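Local coordinates for phosphotriesterase homology protein (Escherichia coli, PDB 1BF6) that hydrolyses phosphorylated glyceryl acetates and some aromatic acetates and propionates, as a zinc-dependent member of the phosphotriesterase family that binds two zinc ions per subunit, at residues Y7-E12 against Y255-L260; I210-Y215 against D242-S247; A223-L228 against V237-D242. All coordinates share one frame; numbering follows the deposited sequence.

Contact 1 of 3, residues Y7-E12 against Y255-L260. With ZN (zinc ion), chain C.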
ATOM      1  N   TYR A   7      -2.626 -10.357 -11.541  1.00  8.71           N
ATOM      2  CA  TYR A   7      -2.547  -8.958 -11.139  1.00  8.51           C
ATOM      3  C   TYR A   7      -2.339  -8.803  -9.630  1.00  7.14           C
ATOM      4  O   TYR A   7      -2.701  -9.686  -8.842  1.00  8.54           O
ATOM      5  CB  TYR A   7      -3.825  -8.218 -11.528  1.00  9.86           C
ATOM      6  CG  TYR A   7      -4.057  -8.073 -13.020  1.00 10.88           C
ATOM      7  CD1 TYR A   7      -2.991  -7.858 -13.901  1.00 10.53           C
ATOM      8  CD2 TYR A   7      -5.350  -8.071 -13.539  1.00 11.20           C
ATOM      9  CE1 TYR A   7      -3.211  -7.636 -15.253  1.00 12.68           C
ATOM     10  CE2 TYR A   7      -5.581  -7.853 -14.886  1.00 12.19           C
ATOM     11  CZ  TYR A   7      -4.511  -7.634 -15.738  1.00 12.04           C
ATOM     12  OH  TYR A   7      -4.737  -7.416 -17.072  1.00 13.54           O
ATOM     13  N   THR A   8      -1.804  -7.650  -9.244  1.00  7.89           N
ATOM     14  CA  THR A   8      -1.542  -7.343  -7.844  1.00  6.63           C
ATOM     15  C   THR A   8      -2.050  -5.942  -7.493  1.00  5.80           C
ATOM     16  O   THR A   8      -1.758  -4.971  -8.205  1.00  6.35           O
ATOM     17  CB  THR A   8      -0.001  -7.396  -7.537  1.00  6.10           C
ATOM     18  OG1 THR A   8       0.498  -8.718  -7.754  0.50  2.00           O
ATOM     19  CG2 THR A   8       0.282  -6.970  -6.092  0.50  2.38           C
ATOM     20  N   LEU A   9      -2.850  -5.849  -6.426  1.00  7.90           N
ATOM     21  CA  LEU A   9      -3.343  -4.557  -5.927  1.00  6.08           C
ATOM     22  C   LEU A   9      -2.256  -4.205  -4.899  1.00  6.20           C
ATOM     23  O   LEU A   9      -2.118  -4.875  -3.884  1.00  7.18           O
ATOM     24  CB  LEU A   9      -4.715  -4.710  -5.263  1.00 10.31           C
ATOM     25  CG  LEU A   9      -5.931  -4.452  -6.172  1.00 13.40           C
ATOM     26  CD1 LEU A   9      -5.864  -5.281  -7.439  1.00 14.67           C
ATOM     27  CD2 LEU A   9      -7.219  -4.719  -5.406  1.00 14.28           C
ATOM     28  N   ALA A  10      -1.486  -3.169  -5.207  1.00  4.88           N
ATOM     29  CA  ALA A  10      -0.329  -2.754  -4.406  1.00  6.87           C
ATOM     30  C   ALA A  10      -0.549  -2.136  -3.026  1.00  9.24           C
ATOM     31  O   ALA A  10       0.407  -2.009  -2.259  1.00  6.07           O
ATOM     32  CB  ALA A  10       0.551  -1.825  -5.244  1.00  4.37           C
ATOM     33  N   HIS A  11      -1.786  -1.768  -2.702  1.00  8.67           N
ATOM     34  CA  HIS A  11      -2.061  -1.118  -1.413  1.00  8.90           C
ATOM     35  C   HIS A  11      -3.521  -1.248  -1.018  1.00  8.36           C
ATOM     36  O   HIS A  11      -4.358  -0.457  -1.452  1.00  9.14           O
ATOM     37  CB  HIS A  11      -1.710   0.363  -1.506  1.00  7.10           C
ATOM     38  CG  HIS A  11      -1.768   1.079  -0.191  1.00 12.56           C
ATOM     39  ND1 HIS A  11      -0.669   1.655   0.417  1.00  9.52           N
ATOM     40  CD2 HIS A  11      -2.814   1.294   0.650  1.00  7.70           C
ATOM     41  CE1 HIS A  11      -1.059   2.192   1.573  1.00  9.97           C
ATOM     42  NE2 HIS A  11      -2.347   1.998   1.756  1.00 10.84           N
ATOM     43  N   GLU A  12      -3.805  -2.214  -0.157  1.00  9.29           N
ATOM     44  CA  GLU A  12      -5.162  -2.466   0.296  1.00  9.51           C
ATOM     45  C   GLU A  12      -5.226  -2.834   1.769  1.00 11.77           C
ATOM     46  O   GLU A  12      -4.207  -3.102   2.415  1.00 11.22           O
ATOM     47  CB  GLU A  12      -5.762  -3.641  -0.487  1.00  8.74           C
ATOM     48  CG  GLU A  12      -5.863  -3.432  -1.988  1.00 10.22           C
ATOM     49  CD  GLU A  12      -6.706  -2.238  -2.363  1.00  9.02           C
ATOM     50  OE1 GLU A  12      -7.602  -1.845  -1.583  1.00  8.68           O
ATOM     51  OE2 GLU A  12      -6.473  -1.681  -3.449  1.00 10.44           O
ATOM     52  N   TYR A 255     -18.191   0.859  -3.902  1.00 11.09           N
ATOM     53  CA  TYR A 255     -17.631   0.506  -5.200  1.00 11.97           C
ATOM     54  C   TYR A 255     -16.805  -0.778  -5.248  1.00 12.60           C
ATOM     55  O   TYR A 255     -16.636  -1.360  -6.321  1.00 12.66           O
ATOM     56  CB  TYR A 255     -16.831   1.688  -5.757  1.00 10.73           C
ATOM     57  CG  TYR A 255     -15.865   2.301  -4.764  1.00 12.33           C
ATOM     58  CD1 TYR A 255     -16.285   3.292  -3.865  1.00 11.03           C
ATOM     59  CD2 TYR A 255     -14.529   1.898  -4.720  1.00 12.57           C
ATOM     60  CE1 TYR A 255     -15.392   3.867  -2.943  1.00  9.69           C
ATOM     61  CE2 TYR A 255     -13.631   2.468  -3.800  1.00 10.62           C
ATOM     62  CZ  TYR A 255     -14.069   3.444  -2.918  1.00 10.15           C
ATOM     63  OH  TYR A 255     -13.192   3.977  -1.997  1.00 10.34           O
ATOM     64  N   GLY A 256     -16.297  -1.212  -4.093  1.00 11.19           N
ATOM     65  CA  GLY A 256     -15.498  -2.431  -4.025  1.00 10.67           C
ATOM     66  C   GLY A 256     -14.081  -2.360  -4.595  1.00 10.06           C
ATOM     67  O   GLY A 256     -13.710  -1.404  -5.307  1.00  7.12           O
ATOM     68  N   TYR A 257     -13.288  -3.384  -4.274  1.00  9.09           N
ATOM     69  CA  TYR A 257     -11.903  -3.481  -4.746  1.00 10.75           C
ATOM     70  C   TYR A 257     -11.819  -3.613  -6.264  1.00  9.64           C
ATOM     71  O   TYR A 257     -10.966  -2.984  -6.897  1.00 11.60           O
ATOM     72  CB  TYR A 257     -11.195  -4.690  -4.129  1.00 11.57           C
ATOM     73  CG  TYR A 257     -11.128  -4.686  -2.623  1.00 10.17           C
ATOM     74  CD1 TYR A 257     -12.204  -5.128  -1.864  1.00  8.72           C
ATOM     75  CD2 TYR A 257      -9.976  -4.253  -1.955  1.00 10.24           C
ATOM     76  CE1 TYR A 257     -12.151  -5.143  -0.492  1.00 10.22           C
ATOM     77  CE2 TYR A 257      -9.905  -4.264  -0.566  1.00  7.58           C
ATOM     78  CZ  TYR A 257     -11.001  -4.713   0.157  1.00 11.30           C
ATOM     79  OH  TYR A 257     -10.966  -4.732   1.526  1.00 10.95           O
ATOM     80  N   ASP A 258     -12.713  -4.412  -6.846  1.00 10.65           N
ATOM     81  CA  ASP A 258     -12.703  -4.620  -8.297  1.00  8.27           C
ATOM     82  C   ASP A 258     -13.126  -3.428  -9.146  1.00  8.62           C
ATOM     83  O   ASP A 258     -13.208  -3.542 -10.363  1.00 10.85           O
ATOM     84  CB  ASP A 258     -13.469  -5.890  -8.691  1.00  8.04           C
ATOM     85  CG  ASP A 258     -14.987  -5.771  -8.509  1.00 11.06           C
ATOM     86  OD1 ASP A 258     -15.493  -4.778  -7.939  1.00  8.83           O
ATOM     87  OD2 ASP A 258     -15.674  -6.715  -8.942  1.00 13.46           O
ATOM     88  N   TYR A 259     -13.417  -2.296  -8.506  1.00  8.35           N
ATOM     89  CA  TYR A 259     -13.770  -1.072  -9.220  1.00  7.58           C
ATOM     90  C   TYR A 259     -12.590  -0.725 -10.127  1.00  9.33           C
ATOM     91  O   TYR A 259     -12.759  -0.148 -11.198  1.00  8.17           O
ATOM     92  CB  TYR A 259     -14.003   0.071  -8.226  1.00  7.04           C
ATOM     93  CG  TYR A 259     -14.251   1.416  -8.846  1.00  6.78           C
ATOM     94  CD1 TYR A 259     -13.196   2.284  -9.146  1.00  8.42           C
ATOM     95  CD2 TYR A 259     -15.550   1.852  -9.090  1.00  9.33           C
ATOM     96  CE1 TYR A 259     -13.439   3.559  -9.670  1.00  9.97           C
ATOM     97  CE2 TYR A 259     -15.800   3.117  -9.606  1.00 10.95           C
ATOM     98  CZ  TYR A 259     -14.746   3.960  -9.893  1.00 12.11           C
ATOM     99  OH  TYR A 259     -15.017   5.204 -10.400  1.00 17.20           O
ATOM    100  N   LEU A 260     -11.386  -1.078  -9.678  1.00  8.70           N
ATOM    101  CA  LEU A 260     -10.175  -0.814 -10.444  1.00  8.94           C
ATOM    102  C   LEU A 260     -10.274  -1.459 -11.825  1.00  7.45           C
ATOM    103  O   LEU A 260      -9.913  -0.847 -12.827  1.00  8.25           O
ATOM    104  CB  LEU A 260      -8.954  -1.391  -9.706  1.00 10.05           C
ATOM    105  CG  LEU A 260      -7.586  -1.234 -10.374  1.00 11.59           C
ATOM    106  CD1 LEU A 260      -7.202   0.227 -10.453  1.00 13.84           C
ATOM    107  CD2 LEU A 260      -6.533  -2.014  -9.584  1.00 14.29           C
TER
HETATM  108 ZN    ZN C   1      -3.841   2.364   3.436  1.00 12.00          ZN
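L9 reaches between Y257 and L260 with its two methyls, one to each. CD1 of L9 lies 4.0 Å from CD2 of L260, the leucines sliding past each other in opposite directions, while CD2 of L9 comes within 4.2 Å of CB of Y257, where the side chains cross at about a right angle. The closest approach is the polar one: OE1 of E12 stands 3.4 Å from CD2 of Y257, at the ring edge and near its plane, so it meets ring C-H groups; the carboxylate plane is turned 70° from the ring. A bend about the CB-CG bond of E12 (chi2 -59°) folds its carboxylate back beside the tyrosine. Both carboxylate oxygens are buried and bonded elsewhere: OE2 takes S240 OG and the M241 amide, OE1 the I243 amide. The tyrosine hydroxyl bonds to the H13 carbonyl, which anchors the far end of the ring. Against this close inner part, the outer part is looser: Y7 and Y259, both partly exposed, stay well away from the opposite segment, and the backbones are nearest at E12 and Y257, with CA atoms still 8.5 Å apart. At the corner formed by A10 and H11, NE2 of H11 binds a zinc ion at 2.3 Å. The first strand of this TIM-barrel fold thus packs against the start of helix 259-270, near the chain's end. L9 also rests on V47 of strand 47-52 and L42 of helix 32-44; Y257 leans on I35 and M39 of that helix, and L260 packs on L282 of helix 275-289.

Contact 2 of 3, residues I210-Y215 against D242-S247; sequences IGKNSY and DITRRS. With ZN (zinc ion), chain C; SO4 (sulfate ion), chain F.
K212 reaches across to D242, its NZ giving a hydrogen bond of 2.7 Å to the D242 carbonyl O. The donor is tilted 25° from the carbonyl plane, with a C=O...N angle of 150°. The chain is extended beyond CG, and this length carries the ammonium group to the facing loop. NZ has a second acceptor, O3 of a sulfate ion, at 3.0 Å; a long salt bridge to OD2 of D242 (3.8 Å) adds charge attraction. The other carboxylate oxygen, OD1 of D242, is a zinc ligand at 2.4 Å. The sulfate, probably from the crystallisation liquor, is held from both loops. OG1 of T244 donates to O2 at 2.8 Å, and OH of Y215 donates to O1 at 3.0 Å; NE of R245 adds a weak bond to O1, 3.5 Å long, while its NH1 pairs with D26. An alanine in place of K212 has no ammonium group, and the D242 carbonyl and the sulfate pocket would probably lose the positive charge that joins the two loops. H11, H13 and E124 complete the zinc site at D242. Such loops after strands 204-207 and 237-239 are typical of the C-terminal mouth of a TIM barrel, and the anion pocket beside the metal is consistent with the requirement for a phosphate group on the substrate.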
ATOM      1  N   ILE A 210      -7.414   5.366  -6.184  1.00  8.39           N
ATOM      2  CA  ILE A 210      -8.352   5.299  -7.302  1.00  9.31           C
ATOM      3  C   ILE A 210      -9.769   5.131  -6.763  1.00 10.25           C
ATOM      4  O   ILE A 210     -10.011   4.271  -5.917  1.00  9.67           O
ATOM      5  CB  ILE A 210      -7.989   4.122  -8.230  1.00  9.09           C
ATOM      6  CG1 ILE A 210      -6.727   4.470  -9.032  1.00  9.12           C
ATOM      7  CG2 ILE A 210      -9.154   3.777  -9.165  1.00  9.86           C
ATOM      8  CD1 ILE A 210      -5.995   3.251  -9.588  1.00  8.21           C
ATOM      9  N   GLY A 211     -10.686   5.978  -7.235  1.00 11.60           N
ATOM     10  CA  GLY A 211     -12.071   5.910  -6.783  1.00 12.95           C
ATOM     11  C   GLY A 211     -12.418   6.922  -5.699  1.00 12.40           C
ATOM     12  O   GLY A 211     -13.596   7.160  -5.434  1.00 11.57           O
ATOM     13  N   LYS A 212     -11.403   7.510  -5.064  1.00 11.17           N
ATOM     14  CA  LYS A 212     -11.615   8.500  -4.005  1.00 10.95           C
ATOM     15  C   LYS A 212     -11.695   9.878  -4.641  1.00 11.71           C
ATOM     16  O   LYS A 212     -10.895  10.774  -4.369  1.00 11.25           O
ATOM     17  CB  LYS A 212     -10.493   8.402  -2.953  1.00 10.15           C
ATOM     18  CG  LYS A 212     -10.413   6.992  -2.355  1.00  9.01           C
ATOM     19  CD  LYS A 212      -9.584   6.863  -1.084  1.00 10.83           C
ATOM     20  CE  LYS A 212      -9.742   5.448  -0.545  1.00  7.53           C
ATOM     21  NZ  LYS A 212      -9.108   5.280   0.783  1.00 15.34           N
ATOM     22  N   ASN A 213     -12.721  10.031  -5.475  1.00 13.59           N
ATOM     23  CA  ASN A 213     -12.971  11.241  -6.240  1.00 15.46           C
ATOM     24  C   ASN A 213     -13.366  12.505  -5.481  1.00 16.71           C
ATOM     25  O   ASN A 213     -13.344  13.604  -6.043  1.00 18.69           O
ATOM     26  CB  ASN A 213     -13.950  10.915  -7.371  1.00 15.85           C
ATOM     27  CG  ASN A 213     -13.435   9.811  -8.258  1.00 17.29           C
ATOM     28  OD1 ASN A 213     -14.160   8.881  -8.608  1.00 19.69           O
ATOM     29  ND2 ASN A 213     -12.154   9.884  -8.596  1.00 16.19           N
ATOM     30  N   SER A 214     -13.712  12.363  -4.208  1.00 17.84           N
ATOM     31  CA  SER A 214     -14.052  13.529  -3.401  1.00 20.12           C
ATOM     32  C   SER A 214     -12.758  14.176  -2.899  1.00 20.41           C
ATOM     33  O   SER A 214     -12.758  15.298  -2.393  1.00 20.57           O
ATOM     34  CB  SER A 214     -14.966  13.135  -2.243  1.00 22.08           C
ATOM     35  OG  SER A 214     -16.212  12.674  -2.744  1.00 22.94           O
ATOM     36  N   TYR A 215     -11.650  13.455  -3.040  1.00 20.97           N
ATOM     37  CA  TYR A 215     -10.340  13.966  -2.642  1.00 19.52           C
ATOM     38  C   TYR A 215      -9.657  14.515  -3.887  1.00 18.03           C
ATOM     39  O   TYR A 215      -9.115  15.622  -3.889  1.00 17.45           O
ATOM     40  CB  TYR A 215      -9.463  12.842  -2.078  1.00 22.99           C
ATOM     41  CG  TYR A 215      -9.809  12.361  -0.685  1.00 27.99           C
ATOM     42  CD1 TYR A 215     -10.171  13.259   0.323  1.00 29.96           C
ATOM     43  CD2 TYR A 215      -9.711  11.005  -0.356  1.00 29.52           C
ATOM     44  CE1 TYR A 215     -10.417  12.819   1.624  1.00 32.45           C
ATOM     45  CE2 TYR A 215      -9.953  10.552   0.933  1.00 31.33           C
ATOM     46  CZ  TYR A 215     -10.304  11.460   1.920  1.00 34.04           C
ATOM     47  OH  TYR A 215     -10.530  11.012   3.204  1.00 35.71           O
ATOM     48  N   ASP A 242      -6.867   1.330  -2.091  1.00  9.06           N
ATOM     49  CA  ASP A 242      -6.688   1.657  -0.674  1.00  8.85           C
ATOM     50  C   ASP A 242      -8.044   1.624   0.062  1.00  9.57           C
ATOM     51  O   ASP A 242      -8.432   2.619   0.699  1.00  9.82           O
ATOM     52  CB  ASP A 242      -6.021   3.025  -0.487  1.00  5.65           C
ATOM     53  CG  ASP A 242      -5.653   3.305   0.966  1.00  5.73           C
ATOM     54  OD1 ASP A 242      -5.586   2.344   1.765  1.00  2.79           O
ATOM     55  OD2 ASP A 242      -5.459   4.478   1.300  1.00  9.13           O
ATOM     56  N   ILE A 243      -8.776   0.512  -0.087  1.00  9.67           N
ATOM     57  CA  ILE A 243     -10.072   0.330   0.588  1.00 10.95           C
ATOM     58  C   ILE A 243      -9.789   0.336   2.101  1.00 11.55           C
ATOM     59  O   ILE A 243      -8.872  -0.353   2.570  1.00 10.65           O
ATOM     60  CB  ILE A 243     -10.753  -1.005   0.185  1.00 10.72           C
ATOM     61  CG1 ILE A 243     -11.127  -0.993  -1.305  1.00 14.41           C
ATOM     62  CG2 ILE A 243     -11.972  -1.272   1.050  1.00  9.31           C
ATOM     63  CD1 ILE A 243     -12.032   0.151  -1.711  1.00 13.96           C
ATOM     64  N   THR A 244     -10.572   1.119   2.843  1.00 10.54           N
ATOM     65  CA  THR A 244     -10.390   1.264   4.289  1.00 11.43           C
ATOM     66  C   THR A 244     -11.686   1.256   5.113  1.00 12.94           C
ATOM     67  O   THR A 244     -11.636   1.107   6.330  1.00 10.95           O
ATOM     68  CB  THR A 244      -9.678   2.605   4.620  1.00 11.54           C
ATOM     69  OG1 THR A 244     -10.462   3.699   4.126  1.00 13.04           O
ATOM     70  CG2 THR A 244      -8.283   2.684   3.993  1.00  7.73           C
ATOM     71  N   ARG A 245     -12.835   1.405   4.453  1.00 11.65           N
ATOM     72  CA  ARG A 245     -14.126   1.468   5.148  1.00 12.04           C
ATOM     73  C   ARG A 245     -15.167   0.465   4.696  1.00 11.48           C
ATOM     74  O   ARG A 245     -15.148   0.005   3.559  1.00  8.62           O
ATOM     75  CB  ARG A 245     -14.722   2.860   4.968  1.00 14.73           C
ATOM     76  CG  ARG A 245     -13.886   3.972   5.556  1.00 20.04           C
ATOM     77  CD  ARG A 245     -14.429   5.304   5.114  1.00 24.51           C
ATOM     78  NE  ARG A 245     -13.814   6.411   5.836  1.00 28.71           N
ATOM     79  CZ  ARG A 245     -14.488   7.251   6.615  1.00 32.92           C
ATOM     80  NH1 ARG A 245     -15.801   7.100   6.782  1.00 32.80           N
ATOM     81  NH2 ARG A 245     -13.861   8.275   7.187  1.00 33.27           N
ATOM     82  N   ARG A 246     -16.089   0.137   5.597  1.00 11.14           N
ATOM     83  CA  ARG A 246     -17.180  -0.789   5.279  1.00 11.90           C
ATOM     84  C   ARG A 246     -18.021  -0.194   4.134  1.00 11.13           C
ATOM     85  O   ARG A 246     -18.470  -0.918   3.245  1.00 12.05           O
ATOM     86  CB  ARG A 246     -18.078  -1.013   6.504  1.00 11.49           C
ATOM     87  CG  ARG A 246     -17.396  -1.707   7.669  1.00 13.51           C
ATOM     88  CD  ARG A 246     -18.324  -1.773   8.880  1.00 16.10           C
ATOM     89  NE  ARG A 246     -17.874  -2.734   9.888  1.00 14.98           N
ATOM     90  CZ  ARG A 246     -18.661  -3.259  10.826  1.00 16.94           C
ATOM     91  NH1 ARG A 246     -19.944  -2.916  10.890  1.00 16.33           N
ATOM     92  NH2 ARG A 246     -18.173  -4.131  11.698  1.00 14.49           N
ATOM     93  N   SER A 247     -18.173   1.130   4.138  1.00 11.38           N
ATOM     94  CA  SER A 247     -18.958   1.818   3.117  1.00 11.85           C
ATOM     95  C   SER A 247     -18.338   1.751   1.720  1.00 11.80           C
ATOM     96  O   SER A 247     -18.973   2.131   0.732  1.00 11.02           O
ATOM     97  CB  SER A 247     -19.253   3.272   3.528  1.00 11.71           C
ATOM     98  OG  SER A 247     -18.083   4.053   3.683  1.00 13.82           O
TER
HETATM   99 ZN    ZN C   1      -3.841   2.364   3.436  1.00 12.00          ZN
HETATM  100  S   SO4 F 295     -10.384   7.422   3.911  1.00 55.95           S
HETATM  101  O1  SO4 F 295     -11.318   8.384   4.492  1.00 57.18           O
HETATM  102  O2  SO4 F 295     -10.124   6.310   4.921  1.00 55.43           O
HETATM  103  O3  SO4 F 295     -10.934   6.748   2.623  1.00 55.38           O
HETATM  104  O4  SO4 F 295      -9.099   8.145   3.515  1.00 56.19           O

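Contact 3 of 3, residues A223-L228 against V237-D242; sequences AMLHAL and VMLSMD. With ZN (zinc ion), chain C.
V237 divides its two methyls between two leucines of helix 223-228 and has the most surface buried by the contact, 50 Å². CG1 meets CD2 of L225 at 3.7 Å, and CG2 meets CD1 of L228 at 3.4 Å, a carbon pair tighter than the usual van der Waals distance. The fork is set by the first torsion (chi1 180°): CG1 stands anti to the backbone N and CG2 anti to the carbonyl carbon, so the branches diverge toward neighbouring turns of the helix. L225, with 44 Å² covered, is the other main contributor. Its CA-CB bond runs past the strand, but the side chain brings both methyls to it: while CD2 lies on V237, CD1 reaches CD2 of L239 at 4.3 Å, a looser touch two residues farther along the strand. L228, three residues after L225 and on the same side of the helix, whose CB is directed toward the strand, touches it through CD1 and contributes 27 Å². All four residues are buried, and the interface is wholly apolar.

The helix and strand segments run nearly antiparallel, at 150° with axes 11.2 Å apart, and their CA atoms are nearest at L228 and V237. The helix is the connection of a beta-alpha-beta unit, strand 204-207, helix 218-230, strand 237-239. L225 and L228 also rest on F207 of strand 204-207, so the helix spans both parallel strands. On its flanks, L228 packs on I195 and L196 of helix 192-200, and L225 on F264 of helix 259-270, which also covers L239 through I265.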
ATOM      1  N   ALA A 223      -4.923  11.448 -16.327  1.00  9.62           N
ATOM      2  CA  ALA A 223      -4.073  12.424 -17.014  1.00  8.82           C
ATOM      3  C   ALA A 223      -2.610  12.273 -16.546  1.00 11.14           C
ATOM      4  O   ALA A 223      -1.687  12.350 -17.361  1.00  8.84           O
ATOM      5  CB  ALA A 223      -4.570  13.827 -16.768  1.00  6.58           C
ATOM      6  N   MET A 224      -2.409  12.049 -15.243  1.00  9.10           N
ATOM      7  CA  MET A 224      -1.053  11.871 -14.715  1.00  9.86           C
ATOM      8  C   MET A 224      -0.468  10.560 -15.221  1.00  8.82           C
ATOM      9  O   MET A 224       0.710  10.508 -15.570  1.00 10.57           O
ATOM     10  CB  MET A 224      -1.019  11.924 -13.176  1.00  8.88           C
ATOM     11  CG  MET A 224      -1.206  13.325 -12.608  1.00 11.46           C
ATOM     12  SD  MET A 224      -0.437  13.568 -10.968  1.00 11.35           S
ATOM     13  CE  MET A 224      -1.567  12.661  -9.952  1.00 11.29           C
ATOM     14  N   LEU A 225      -1.276   9.504 -15.294  1.00  8.51           N
ATOM     15  CA  LEU A 225      -0.761   8.236 -15.808  1.00  9.44           C
ATOM     16  C   LEU A 225      -0.291   8.408 -17.259  1.00 10.14           C
ATOM     17  O   LEU A 225       0.736   7.859 -17.649  1.00  9.87           O
ATOM     18  CB  LEU A 225      -1.791   7.119 -15.684  1.00  8.20           C
ATOM     19  CG  LEU A 225      -2.031   6.632 -14.255  1.00  7.98           C
ATOM     20  CD1 LEU A 225      -3.165   5.608 -14.228  1.00  7.76           C
ATOM     21  CD2 LEU A 225      -0.735   6.024 -13.681  1.00  9.49           C
ATOM     22  N   HIS A 226      -1.018   9.207 -18.038  1.00 11.43           N
ATOM     23  CA  HIS A 226      -0.638   9.464 -19.424  1.00 11.47           C
ATOM     24  C   HIS A 226       0.707  10.180 -19.512  1.00 11.45           C
ATOM     25  O   HIS A 226       1.511   9.891 -20.398  1.00  8.56           O
ATOM     26  CB  HIS A 226      -1.714  10.283 -20.150  1.00 14.57           C
ATOM     27  CG  HIS A 226      -2.812   9.444 -20.725  1.00 15.81           C
ATOM     28  ND1 HIS A 226      -2.779   8.964 -22.017  1.00 16.66           N
ATOM     29  CD2 HIS A 226      -3.936   8.935 -20.165  1.00 16.18           C
ATOM     30  CE1 HIS A 226      -3.829   8.191 -22.224  1.00 16.45           C
ATOM     31  NE2 HIS A 226      -4.545   8.155 -21.116  1.00 14.31           N
ATOM     32  N   ALA A 227       0.955  11.104 -18.586  1.00  9.81           N
ATOM     33  CA  ALA A 227       2.218  11.851 -18.556  1.00  9.80           C
ATOM     34  C   ALA A 227       3.373  10.867 -18.340  1.00  8.95           C
ATOM     35  O   ALA A 227       4.426  10.982 -18.966  1.00 10.69           O
ATOM     36  CB  ALA A 227       2.193  12.901 -17.443  1.00  6.73           C
ATOM     37  N   LEU A 228       3.148   9.878 -17.483  1.00  9.20           N
ATOM     38  CA  LEU A 228       4.155   8.863 -17.186  1.00  9.74           C
ATOM     39  C   LEU A 228       4.352   7.927 -18.379  1.00 11.18           C
ATOM     40  O   LEU A 228       5.479   7.613 -18.756  1.00 10.87           O
ATOM     41  CB  LEU A 228       3.768   8.090 -15.920  1.00 10.96           C
ATOM     42  CG  LEU A 228       3.660   9.023 -14.700  1.00  8.82           C
ATOM     43  CD1 LEU A 228       3.275   8.227 -13.463  1.00 11.34           C
ATOM     44  CD2 LEU A 228       4.962   9.789 -14.486  1.00  9.92           C
ATOM     45  N   VAL A 237       5.411   2.583 -11.914  1.00 10.73           N
ATOM     46  CA  VAL A 237       4.077   2.888 -11.390  1.00  8.82           C
ATOM     47  C   VAL A 237       3.259   1.655 -11.021  1.00  6.95           C
ATOM     48  O   VAL A 237       3.201   0.681 -11.783  1.00  5.85           O
ATOM     49  CB  VAL A 237       3.252   3.719 -12.422  1.00  9.14           C
ATOM     50  CG1 VAL A 237       1.861   4.031 -11.876  1.00 10.97           C
ATOM     51  CG2 VAL A 237       3.962   4.996 -12.760  1.00 10.36           C
ATOM     52  N   MET A 238       2.673   1.681  -9.823  1.00  3.64           N
ATOM     53  CA  MET A 238       1.803   0.610  -9.364  1.00  4.44           C
ATOM     54  C   MET A 238       0.447   1.223  -8.971  1.00  5.97           C
ATOM     55  O   MET A 238       0.354   2.438  -8.734  1.00  6.50           O
ATOM     56  CB  MET A 238       2.449  -0.223  -8.262  1.00  7.02           C
ATOM     57  CG  MET A 238       3.668  -0.994  -8.788  1.00  6.69           C
ATOM     58  SD  MET A 238       4.304  -2.259  -7.698  1.00  9.64           S
ATOM     59  CE  MET A 238       5.057  -1.245  -6.427  1.00 10.29           C
ATOM     60  N   LEU A 239      -0.593   0.387  -8.930  1.00  5.26           N
ATOM     61  CA  LEU A 239      -1.963   0.853  -8.685  1.00  5.75           C
ATOM     62  C   LEU A 239      -2.731   0.126  -7.597  1.00  4.95           C
ATOM     63  O   LEU A 239      -2.462  -1.038  -7.304  1.00  4.80           O
ATOM     64  CB  LEU A 239      -2.775   0.705  -9.990  1.00  7.32           C
ATOM     65  CG  LEU A 239      -2.184   1.214 -11.315  1.00  7.80           C
ATOM     66  CD1 LEU A 239      -3.083   0.775 -12.477  1.00  9.66           C
ATOM     67  CD2 LEU A 239      -2.034   2.713 -11.313  1.00  7.21           C
ATOM     68  N   SER A 240      -3.734   0.822  -7.042  1.00  4.82           N
ATOM     69  CA  SER A 240      -4.617   0.263  -6.018  1.00  6.13           C
ATOM     70  C   SER A 240      -5.796   1.198  -5.670  1.00  4.31           C
ATOM     71  O   SER A 240      -5.900   2.303  -6.206  1.00  5.53           O
ATOM     72  CB  SER A 240      -3.835  -0.114  -4.748  1.00  2.59           C
ATOM     73  OG  SER A 240      -4.006  -1.497  -4.454  1.00  3.80           O
ATOM     74  N   MET A 241      -6.663   0.727  -4.773  1.00  8.52           N
ATOM     75  CA  MET A 241      -7.856   1.459  -4.320  1.00  9.39           C
ATOM     76  C   MET A 241      -7.732   1.978  -2.874  1.00 10.14           C
ATOM     77  O   MET A 241      -8.425   2.925  -2.469  1.00  7.73           O
ATOM     78  CB  MET A 241      -9.075   0.521  -4.362  1.00 10.60           C
ATOM     79  CG  MET A 241      -9.352  -0.150  -5.706  1.00 12.80           C
ATOM     80  SD  MET A 241      -9.766   1.045  -6.934  1.00 15.61           S
ATOM     81  CE  MET A 241     -11.345   1.601  -6.303  1.00 15.37           C
ATOM     82  N   ASP A 242      -6.867   1.330  -2.091  1.00  9.06           N
ATOM     83  CA  ASP A 242      -6.688   1.657  -0.674  1.00  8.85           C
ATOM     84  C   ASP A 242      -8.044   1.624   0.062  1.00  9.57           C
ATOM     85  O   ASP A 242      -8.432   2.619   0.699  1.00  9.82           O
ATOM     86  CB  ASP A 242      -6.021   3.025  -0.487  1.00  5.65           C
ATOM     87  CG  ASP A 242      -5.653   3.305   0.966  1.00  5.73           C
ATOM     88  OD1 ASP A 242      -5.586   2.344   1.765  1.00  2.79           O
ATOM     89  OD2 ASP A 242      -5.459   4.478   1.300  1.00  9.13           O
TER
HETATM   90 ZN    ZN C   1      -3.841   2.364   3.436  1.00 12.00          ZN

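Contacts 3, 2 and 1 are nested along the chain: contact 3 lies inside the loop closed by contact 2, which lies inside that closed by contact 1. Their centres are 11 to 15 Å apart. Strand 237-239 and its following loop tie them together: contact 3 packs helix 218-230 on the strand, contact 2 joins the subsequent loop to that after strand 204-207, and contact 1 brings strand 7-12 against the start of helix 259-270. E12, near the N-terminus, bonds to S240, M241 and I243 in the chain just after strand 237-239. H11 and D242 meet at one zinc, so barrel closure and metal site are built from the same elements.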